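Local coordinates for protein putative aminooxidase (Propionibacterium acnes, PDB 2B9Y) that binds FAD and, as a flavoenzyme of the amine oxidoreductase family, probably isomerises double bonds of unsaturated fatty acids, at residues Q280-A285 / T327-N332; T293-V298 / V312-W317. All blocks are in the same frame, centred on the assembly; numbering follows the deposited sequence.

Contact 1 (Q280-A285 / T327-N332); sequences QYMVDA and TYLLRN. With BU1 (1,4-butanediol), chain G; FAD (flavin-adenine dinucleotide), chain F.
Met-282 and Leu-329 form a hydrogen-bonded pair where strands 277-288 and 325-330 run antiparallel in the mixed sheet beside the flavin of this amine-oxidoreductase fold. The amide of Met-282 gives the straighter bond, N to Leu-329 O 2.9 Å at 174°. Asp-284 and Thr-327 make the next such pair, and between the two a water sits within hydrogen-bonding distance of Met-282 O, Asp-284 OD2 (2.8 Å) and Thr-327 OG1, with more acceptors around it than protons. It can tie these polar ends to the backbone, on the face where Met-282 CE packs on Leu-329 CD2 against helix 341-354. Past Tyr-281 and Leu-330, Arg-331 N gives to Gln-280 O (3.0 Å), and Gln-280 N is itself taken up by Asn-332 OD1 at 2.6 Å, the donor standing above the carbonyl plane. Arg-331 lays one guanidinium face under Gln-280 OE1, while its NE and NH1 bond Lys-339 O and Thr-367 OG1. On the cofactor face, Tyr-281, with CG anti to the backbone N (chi1 -167°), carries its hydroxyl end against Tyr-328, OH 3.3 Å from CD1. The rings meet obliquely, planes at 37°, each hydroxyl held elsewhere: Tyr-281 OH by Ala-167 O, Tyr-328 OH by Thr-326 OG1. The flavin methyl C7M lies at the Tyr-328 ring edge, 3.5 Å from Val-283 CG2, and butanediol C4 over the centre of one Tyr-328 face.

Contact 2 (T293-V298 / V312-W317); sequences TISGYV and VYYHRW. With BU1 (1,4-butanediol), chain G.
Ser-295 OG has three polar partners: it accepts from His-315 N at 2.9 Å, bonds a water at 2.8 Å and makes a weak bond to butanediol O5 at 3.4 Å. The same water lies within hydrogen-bonding distance of His-315 O, so the serine hydroxyl can meet both backbone polar groups of His-315, one directly and one through solvent. With chi1 at -61°, OG lies beside its own backbone N, and it reaches the edge of the Tyr-314 ring in the ring plane. The His-315 side chain, with CG anti to its backbone N (chi1 -176°), lays one imidazole face against the backbone of Thr-293 and Ile-294. Ile-294 N stands over the centre of that ring, but its angle to ND1 is too poor for a hydrogen bond. Beside them the antiparallel strands 295-297 and 312-315 of the mixed sheet are joined at the pair Gly-296 and Tyr-313 by Tyr-313 N to Gly-296 O (3.0 Å) and a longer return bond from Gly-296 N to Tyr-313 O. Having no side chain, Gly-296 lets the Tyr-313 ring fold over it, with CA 4.0 Å from the ring centroid in a CH-pi contact. Tyr-313 OH donates to a second water, which in turn donates to Ile-294 O. On the opposite face, Val-312 CG2 sits over the Tyr-297 ring face, 3.7 Å from its centroid and 7° off the normal. Tyr-297 OH comes close to butanediol C1, with Phe-168 of helix 166-170 packed against Tyr-297.

Contacts 1 and 2 lie on one mixed sheet, their centres about 15 Å apart. Strands 312-315 and 325-330 are its neighbouring inner members, so contact 2 continues contact 1 across the sheet. The seam between them carries a probable backbone hydrogen bond from Tyr-328 N to Val-312 O (3.1 Å), and Thr-327 CG2 packs on Tyr-313 CB at 4.0 Å. One butanediol bridges the two: its O6 is 3.6 Å from Tyr-281 OH of contact 1, its C2 3.8 Å from Val-312 CG2 of contact 2. Contact 1 touches the flavin, whereas the Tyr-297 side chain stays about 8 Å from FAD. The diol lies on the flavin-facing side of the sheet, possibly where part of a fatty-acid substrate would lie.

Contact 1 (Q280-A285 / T327-N332)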
loop_
_atom_site.group_PDB
_atom_site.type_symbol
_atom_site.label_atom_id
_atom_site.label_comp_id
_atom_site.label_asym_id
_atom_site.label_seq_id
_atom_site.Cartn_x
_atom_site.Cartn_y
_atom_site.Cartn_z
ATOM N N GLN A 280 11.392 2.963 -0.146
ATOM C CA GLN A 280 12.156 1.765 0.109
ATOM C C GLN A 280 11.859 1.243 1.525
ATOM O O GLN A 280 12.524 1.636 2.481
ATOM C CB GLN A 280 13.636 2.068 -0.063
ATOM C CG GLN A 280 14.031 2.231 -1.523
ATOM C CD GLN A 280 15.419 2.803 -1.692
ATOM O OE1 GLN A 280 16.413 2.088 -1.684
ATOM N NE2 GLN A 280 15.487 4.094 -1.884
ATOM N N TYR A 281 10.874 0.340 1.617
ATOM C CA TYR A 281 10.340 -0.145 2.894
ATOM C C TYR A 281 10.880 -1.550 3.122
ATOM O O TYR A 281 10.626 -2.459 2.328
ATOM C CB TYR A 281 8.807 -0.127 2.833
ATOM C CG TYR A 281 8.047 -0.289 4.140
ATOM C CD1 TYR A 281 8.548 0.184 5.350
ATOM C CD2 TYR A 281 6.787 -0.883 4.147
ATOM C CE1 TYR A 281 7.811 0.049 6.550
ATOM C CE2 TYR A 281 6.047 -1.007 5.329
ATOM C CZ TYR A 281 6.572 -0.541 6.522
ATOM O OH TYR A 281 5.844 -0.669 7.670
ATOM N N MET A 282 11.656 -1.710 4.190
ATOM C CA MET A 282 12.362 -2.954 4.440
ATOM C C MET A 282 11.795 -3.680 5.653
ATOM O O MET A 282 11.646 -3.114 6.734
ATOM C CB MET A 282 13.853 -2.700 4.637
ATOM C CG MET A 282 14.680 -3.962 4.464
ATOM S SD MET A 282 16.453 -3.667 4.481
ATOM C CE MET A 282 16.823 -3.564 6.229
ATOM N N VAL A 283 11.503 -4.953 5.447
ATOM C CA VAL A 283 10.890 -5.794 6.445
ATOM C C VAL A 283 11.861 -6.904 6.792
ATOM O O VAL A 283 12.450 -7.511 5.907
ATOM C CB VAL A 283 9.539 -6.392 5.949
ATOM C CG1 VAL A 283 8.958 -7.378 6.997
ATOM C CG2 VAL A 283 8.566 -5.269 5.651
ATOM N N ASP A 284 12.054 -7.138 8.083
ATOM C CA ASP A 284 12.861 -8.260 8.515
ATOM C C ASP A 284 12.045 -9.191 9.372
ATOM O O ASP A 284 11.432 -8.770 10.345
ATOM C CB ASP A 284 14.113 -7.806 9.241
ATOM C CG ASP A 284 15.139 -7.191 8.299
ATOM O OD1 ASP A 284 16.098 -7.899 7.902
ATOM O OD2 ASP A 284 14.973 -6.010 7.948
ATOM N N ALA A 285 12.043 -10.464 8.964
ATOM C CA ALA A 285 11.386 -11.537 9.715
ATOM C C ALA A 285 12.406 -12.168 10.676
ATOM O O ALA A 285 13.354 -12.824 10.263
ATOM C CB ALA A 285 10.768 -12.582 8.748
ATOM N N THR A 327 10.054 -6.663 11.711
ATOM C CA THR A 327 10.444 -5.289 11.972
ATOM C C THR A 327 10.311 -4.486 10.670
ATOM O O THR A 327 10.334 -5.047 9.542
ATOM C CB THR A 327 11.907 -5.219 12.490
ATOM O OG1 THR A 327 12.813 -5.667 11.473
ATOM C CG2 THR A 327 12.093 -6.097 13.733
ATOM N N TYR A 328 10.114 -3.182 10.829
ATOM C CA TYR A 328 9.759 -2.300 9.704
ATOM C C TYR A 328 10.578 -1.004 9.800
ATOM O O TYR A 328 10.607 -0.355 10.850
ATOM C CB TYR A 328 8.254 -1.961 9.739
ATOM C CG TYR A 328 7.424 -3.180 9.692
ATOM C CD1 TYR A 328 6.956 -3.666 8.492
ATOM C CD2 TYR A 328 7.148 -3.904 10.862
ATOM C CE1 TYR A 328 6.214 -4.841 8.445
ATOM C CE2 TYR A 328 6.429 -5.057 10.821
ATOM C CZ TYR A 328 5.955 -5.527 9.629
ATOM O OH TYR A 328 5.222 -6.679 9.598
ATOM N N LEU A 329 11.233 -0.655 8.701
ATOM C CA LEU A 329 12.055 0.548 8.626
ATOM C C LEU A 329 12.048 1.120 7.206
ATOM O O LEU A 329 11.859 0.392 6.230
ATOM C CB LEU A 329 13.473 0.254 9.113
ATOM C CG LEU A 329 14.348 -0.647 8.226
ATOM C CD1 LEU A 329 15.090 0.147 7.107
ATOM C CD2 LEU A 329 15.358 -1.409 9.120
ATOM N N LEU A 330 12.252 2.436 7.110
ATOM C CA LEU A 330 12.375 3.131 5.808
ATOM C C LEU A 330 13.836 3.483 5.502
ATOM O O LEU A 330 14.599 3.841 6.405
ATOM C CB LEU A 330 11.500 4.386 5.764
ATOM C CG LEU A 330 10.021 4.166 5.453
ATOM C CD1 LEU A 330 9.141 5.422 5.772
ATOM C CD2 LEU A 330 9.869 3.731 3.980
ATOM N N ARG A 331 14.196 3.378 4.223
ATOM C CA ARG A 331 15.579 3.563 3.741
ATOM C C ARG A 331 15.768 4.850 2.941
ATOM O O ARG A 331 16.882 5.190 2.581
ATOM C CB ARG A 331 15.997 2.368 2.860
ATOM C CG ARG A 331 16.045 0.996 3.616
ATOM C CD ARG A 331 16.488 -0.167 2.726
ATOM N NE ARG A 331 17.676 0.216 1.963
ATOM C CZ ARG A 331 18.021 -0.265 0.775
ATOM N NH1 ARG A 331 17.295 -1.202 0.176
ATOM N NH2 ARG A 331 19.123 0.185 0.194
ATOM N N ASN A 332 14.687 5.570 2.681
ATOM C CA ASN A 332 14.759 6.781 1.906
ATOM C C ASN A 332 13.908 7.941 2.443
ATOM O O ASN A 332 12.915 7.771 3.168
ATOM C CB ASN A 332 14.358 6.497 0.455
ATOM C CG ASN A 332 12.875 6.226 0.303
ATOM O OD1 ASN A 332 12.366 5.221 0.784
ATOM N ND2 ASN A 332 12.169 7.138 -0.369
HETATM C C1 BU1 G . 1.692 -3.368 13.741
HETATM C C2 BU1 G . 2.623 -3.763 12.586
HETATM C C3 BU1 G . 2.611 -2.649 11.539
HETATM C C4 BU1 G . 3.595 -2.864 10.383
HETATM O O5 BU1 G . 1.369 -4.399 14.694
HETATM O O6 BU1 G . 3.072 -2.436 9.093
HETATM P PA FAD F . 1.367 -5.281 -5.701
HETATM O O1A FAD F . 0.837 -5.955 -4.460
HETATM O O2A FAD F . 2.792 -4.787 -5.637
HETATM O O5B FAD F . 1.249 -6.363 -6.889
HETATM C C5B FAD F . 1.914 -6.126 -8.107
HETATM C C4B FAD F . 1.989 -7.430 -8.883
HETATM O O4B FAD F . 2.485 -7.204 -10.185
HETATM C C3B FAD F . 2.913 -8.451 -8.222
HETATM O O3B FAD F . 2.310 -9.728 -8.239
HETATM C C2B FAD F . 4.160 -8.425 -9.073
HETATM O O2B FAD F . 4.836 -9.659 -9.044
HETATM C C1B FAD F . 3.545 -8.112 -10.431
HETATM N N9A FAD F . 4.464 -7.531 -11.415
HETATM C C8A FAD F . 5.380 -6.535 -11.221
HETATM N N7A FAD F . 6.009 -6.285 -12.388
HETATM C C5A FAD F . 5.517 -7.113 -13.334
HETATM C C6A FAD F . 5.801 -7.288 -14.681
HETATM N N6A FAD F . 6.764 -6.594 -15.300
HETATM N N1A FAD F . 5.094 -8.240 -15.377
HETATM C C2A FAD F . 4.127 -9.004 -14.766
HETATM N N3A FAD F . 3.839 -8.843 -13.437
HETATM C C4A FAD F . 4.530 -7.905 -12.728
HETATM N N1 FAD F . -1.954 -2.618 2.627
HETATM C C2 FAD F . -3.055 -2.530 3.443
HETATM O O2 FAD F . -4.166 -2.317 2.967
HETATM N N3 FAD F . -2.905 -2.674 4.806
HETATM C C4 FAD F . -1.658 -2.914 5.358
HETATM O O4 FAD F . -1.549 -3.200 6.574
HETATM C C4X FAD F . -0.536 -2.992 4.548
HETATM N N5 FAD F . 0.719 -3.157 5.093
HETATM C C5X FAD F . 1.771 -3.402 4.268
HETATM C C6 FAD F . 2.979 -3.725 4.848
HETATM C C7 FAD F . 4.043 -4.071 4.055
HETATM C C7M FAD F . 5.325 -4.421 4.731
HETATM C C8 FAD F . 3.886 -4.100 2.668
HETATM C C8M FAD F . 5.009 -4.536 1.761
HETATM C C9 FAD F . 2.664 -3.763 2.088
HETATM C C9A FAD F . 1.585 -3.404 2.882
HETATM N N10 FAD F . 0.360 -2.989 2.352
HETATM C C10 FAD F . -0.710 -2.856 3.174
HETATM C "C1'" FAD F . 0.163 -2.473 0.956
HETATM C "C2'" FAD F . -0.566 -3.512 0.076
HETATM O "O2'" FAD F . -0.045 -4.822 0.251
HETATM C "C3'" FAD F . -0.420 -3.122 -1.399
HETATM O "O3'" FAD F . -0.814 -1.781 -1.538
HETATM C "C4'" FAD F . -1.240 -4.000 -2.344
HETATM O "O4'" FAD F . -0.726 -5.308 -2.429
HETATM C "C5'" FAD F . -1.187 -3.372 -3.713
HETATM O "O5'" FAD F . -1.705 -4.256 -4.683
HETATM P P FAD F . -1.193 -4.040 -6.196
HETATM O O1P FAD F . -1.800 -5.123 -7.073
HETATM O O2P FAD F . -1.605 -2.654 -6.600
HETATM O O3P FAD F . 0.425 -4.032 -6.104
HETATM O O HOH W 1 13.265 -4.086 9.017
#

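Contact 2 (T293-V298 / V312-W317)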
loop_
_atom_site.group_PDB
_atom_site.type_symbol
_atom_site.label_atom_id
_atom_site.label_comp_id
_atom_site.label_asym_id
_atom_site.label_seq_id
_atom_site.Cartn_x
_atom_site.Cartn_y
_atom_site.Cartn_z
ATOM N N THR A 293 5.678 -9.148 24.412
ATOM C CA THR A 293 4.347 -9.531 24.839
ATOM C C THR A 293 3.289 -8.761 24.072
ATOM O O THR A 293 2.091 -8.901 24.345
ATOM C CB THR A 293 4.148 -9.240 26.355
ATOM O OG1 THR A 293 4.267 -7.830 26.600
ATOM C CG2 THR A 293 5.186 -9.988 27.178
ATOM N N ILE A 294 3.734 -7.929 23.132
ATOM C CA ILE A 294 2.870 -6.937 22.504
ATOM C C ILE A 294 3.654 -6.276 21.380
ATOM O O ILE A 294 4.883 -6.249 21.405
ATOM C CB ILE A 294 2.359 -5.877 23.565
ATOM C CG1 ILE A 294 1.183 -5.065 23.011
ATOM C CG2 ILE A 294 3.507 -4.981 24.093
ATOM C CD1 ILE A 294 0.414 -4.289 24.073
ATOM N N SER A 295 2.958 -5.741 20.377
ATOM C CA SER A 295 3.665 -4.987 19.315
ATOM C C SER A 295 4.202 -3.659 19.866
ATOM O O SER A 295 3.634 -3.077 20.775
ATOM C CB SER A 295 2.774 -4.746 18.070
ATOM O OG SER A 295 2.353 -5.978 17.482
ATOM N N GLY A 296 5.294 -3.191 19.294
ATOM C CA GLY A 296 5.867 -1.919 19.686
ATOM C C GLY A 296 5.964 -0.925 18.549
ATOM O O GLY A 296 6.436 -1.278 17.485
ATOM N N TYR A 297 5.503 0.307 18.801
ATOM C CA TYR A 297 5.672 1.447 17.920
ATOM C C TYR A 297 6.650 2.429 18.538
ATOM O O TYR A 297 6.614 2.666 19.760
ATOM C CB TYR A 297 4.351 2.175 17.708
ATOM C CG TYR A 297 3.397 1.485 16.793
ATOM C CD1 TYR A 297 3.121 1.984 15.535
ATOM C CD2 TYR A 297 2.749 0.317 17.195
ATOM C CE1 TYR A 297 2.218 1.334 14.685
ATOM C CE2 TYR A 297 1.875 -0.334 16.367
ATOM C CZ TYR A 297 1.599 0.176 15.103
ATOM O OH TYR A 297 0.703 -0.505 14.284
ATOM N N VAL A 298 7.494 3.032 17.686
ATOM C CA VAL A 298 8.546 3.948 18.138
ATOM C C VAL A 298 8.534 5.289 17.383
ATOM O O VAL A 298 9.339 5.509 16.480
ATOM C CB VAL A 298 9.938 3.318 18.024
ATOM C CG1 VAL A 298 10.975 4.196 18.762
ATOM C CG2 VAL A 298 9.930 1.888 18.533
ATOM N N VAL A 312 8.513 0.223 14.056
ATOM C CA VAL A 312 7.468 -0.639 14.582
ATOM C C VAL A 312 7.972 -2.090 14.410
ATOM O O VAL A 312 8.743 -2.373 13.490
ATOM C CB VAL A 312 6.094 -0.412 13.822
ATOM C CG1 VAL A 312 6.274 -0.514 12.312
ATOM C CG2 VAL A 312 4.975 -1.364 14.297
ATOM N N TYR A 313 7.555 -2.971 15.317
ATOM C CA TYR A 313 7.692 -4.428 15.125
ATOM C C TYR A 313 6.388 -5.133 15.508
ATOM O O TYR A 313 5.678 -4.709 16.437
ATOM C CB TYR A 313 8.887 -5.028 15.899
ATOM C CG TYR A 313 8.885 -4.745 17.385
ATOM C CD1 TYR A 313 8.230 -5.590 18.271
ATOM C CD2 TYR A 313 9.538 -3.620 17.907
ATOM C CE1 TYR A 313 8.200 -5.311 19.607
ATOM C CE2 TYR A 313 9.526 -3.343 19.262
ATOM C CZ TYR A 313 8.850 -4.177 20.107
ATOM O OH TYR A 313 8.836 -3.955 21.471
ATOM N N TYR A 314 6.108 -6.214 14.780
ATOM C CA TYR A 314 4.811 -6.895 14.808
ATOM C C TYR A 314 4.837 -8.202 15.606
ATOM O O TYR A 314 5.444 -9.206 15.224
ATOM C CB TYR A 314 4.342 -7.116 13.369
ATOM C CG TYR A 314 3.068 -7.907 13.166
ATOM C CD1 TYR A 314 2.028 -7.914 14.116
ATOM C CD2 TYR A 314 2.875 -8.610 11.990
ATOM C CE1 TYR A 314 0.846 -8.644 13.884
ATOM C CE2 TYR A 314 1.702 -9.348 11.755
ATOM C CZ TYR A 314 0.704 -9.360 12.679
ATOM O OH TYR A 314 -0.428 -10.080 12.400
ATOM N N HIS A 315 4.112 -8.165 16.708
ATOM C CA HIS A 315 3.878 -9.306 17.574
ATOM C C HIS A 315 2.599 -9.995 17.080
ATOM O O HIS A 315 1.484 -9.530 17.324
ATOM C CB HIS A 315 3.756 -8.789 18.997
ATOM C CG HIS A 315 3.605 -9.843 20.046
ATOM N ND1 HIS A 315 2.444 -10.013 20.765
ATOM C CD2 HIS A 315 4.489 -10.737 20.543
ATOM C CE1 HIS A 315 2.614 -10.980 21.643
ATOM N NE2 HIS A 315 3.852 -11.427 21.539
ATOM N N ARG A 316 2.782 -11.100 16.363
ATOM C CA ARG A 316 1.686 -11.772 15.662
ATOM C C ARG A 316 1.160 -13.020 16.382
ATOM O O ARG A 316 -0.032 -13.190 16.494
ATOM C CB ARG A 316 2.125 -12.156 14.261
ATOM C CG ARG A 316 1.096 -12.931 13.461
ATOM C CD ARG A 316 1.568 -13.047 12.041
ATOM N NE ARG A 316 0.767 -13.914 11.175
ATOM C CZ ARG A 316 -0.411 -13.607 10.631
ATOM N NH1 ARG A 316 -1.038 -12.477 10.906
ATOM N NH2 ARG A 316 -0.993 -14.482 9.826
ATOM N N TRP A 317 2.064 -13.879 16.838
ATOM C CA TRP A 317 1.720 -15.134 17.489
ATOM C C TRP A 317 2.137 -15.087 18.971
ATOM O O TRP A 317 3.282 -15.363 19.328
ATOM C CB TRP A 317 2.425 -16.296 16.772
ATOM C CG TRP A 317 2.034 -16.465 15.347
ATOM C CD1 TRP A 317 2.863 -16.399 14.278
ATOM C CD2 TRP A 317 0.725 -16.732 14.828
ATOM N NE1 TRP A 317 2.164 -16.616 13.125
ATOM C CE2 TRP A 317 0.847 -16.815 13.426
ATOM C CE3 TRP A 317 -0.543 -16.912 15.412
ATOM C CZ2 TRP A 317 -0.242 -17.078 12.579
ATOM C CZ3 TRP A 317 -1.633 -17.174 14.585
ATOM C CH2 TRP A 317 -1.478 -17.246 13.167
HETATM C C1 BU1 G . 1.692 -3.368 13.741
HETATM C C2 BU1 G . 2.623 -3.763 12.586
HETATM C C3 BU1 G . 2.611 -2.649 11.539
HETATM C C4 BU1 G . 3.595 -2.864 10.383
HETATM O O5 BU1 G . 1.369 -4.399 14.694
HETATM O O6 BU1 G . 3.072 -2.436 9.093
HETATM O O HOH W 2 6.900 -4.974 22.811
HETATM O O HOH W 3 -0.038 -7.233 18.199
#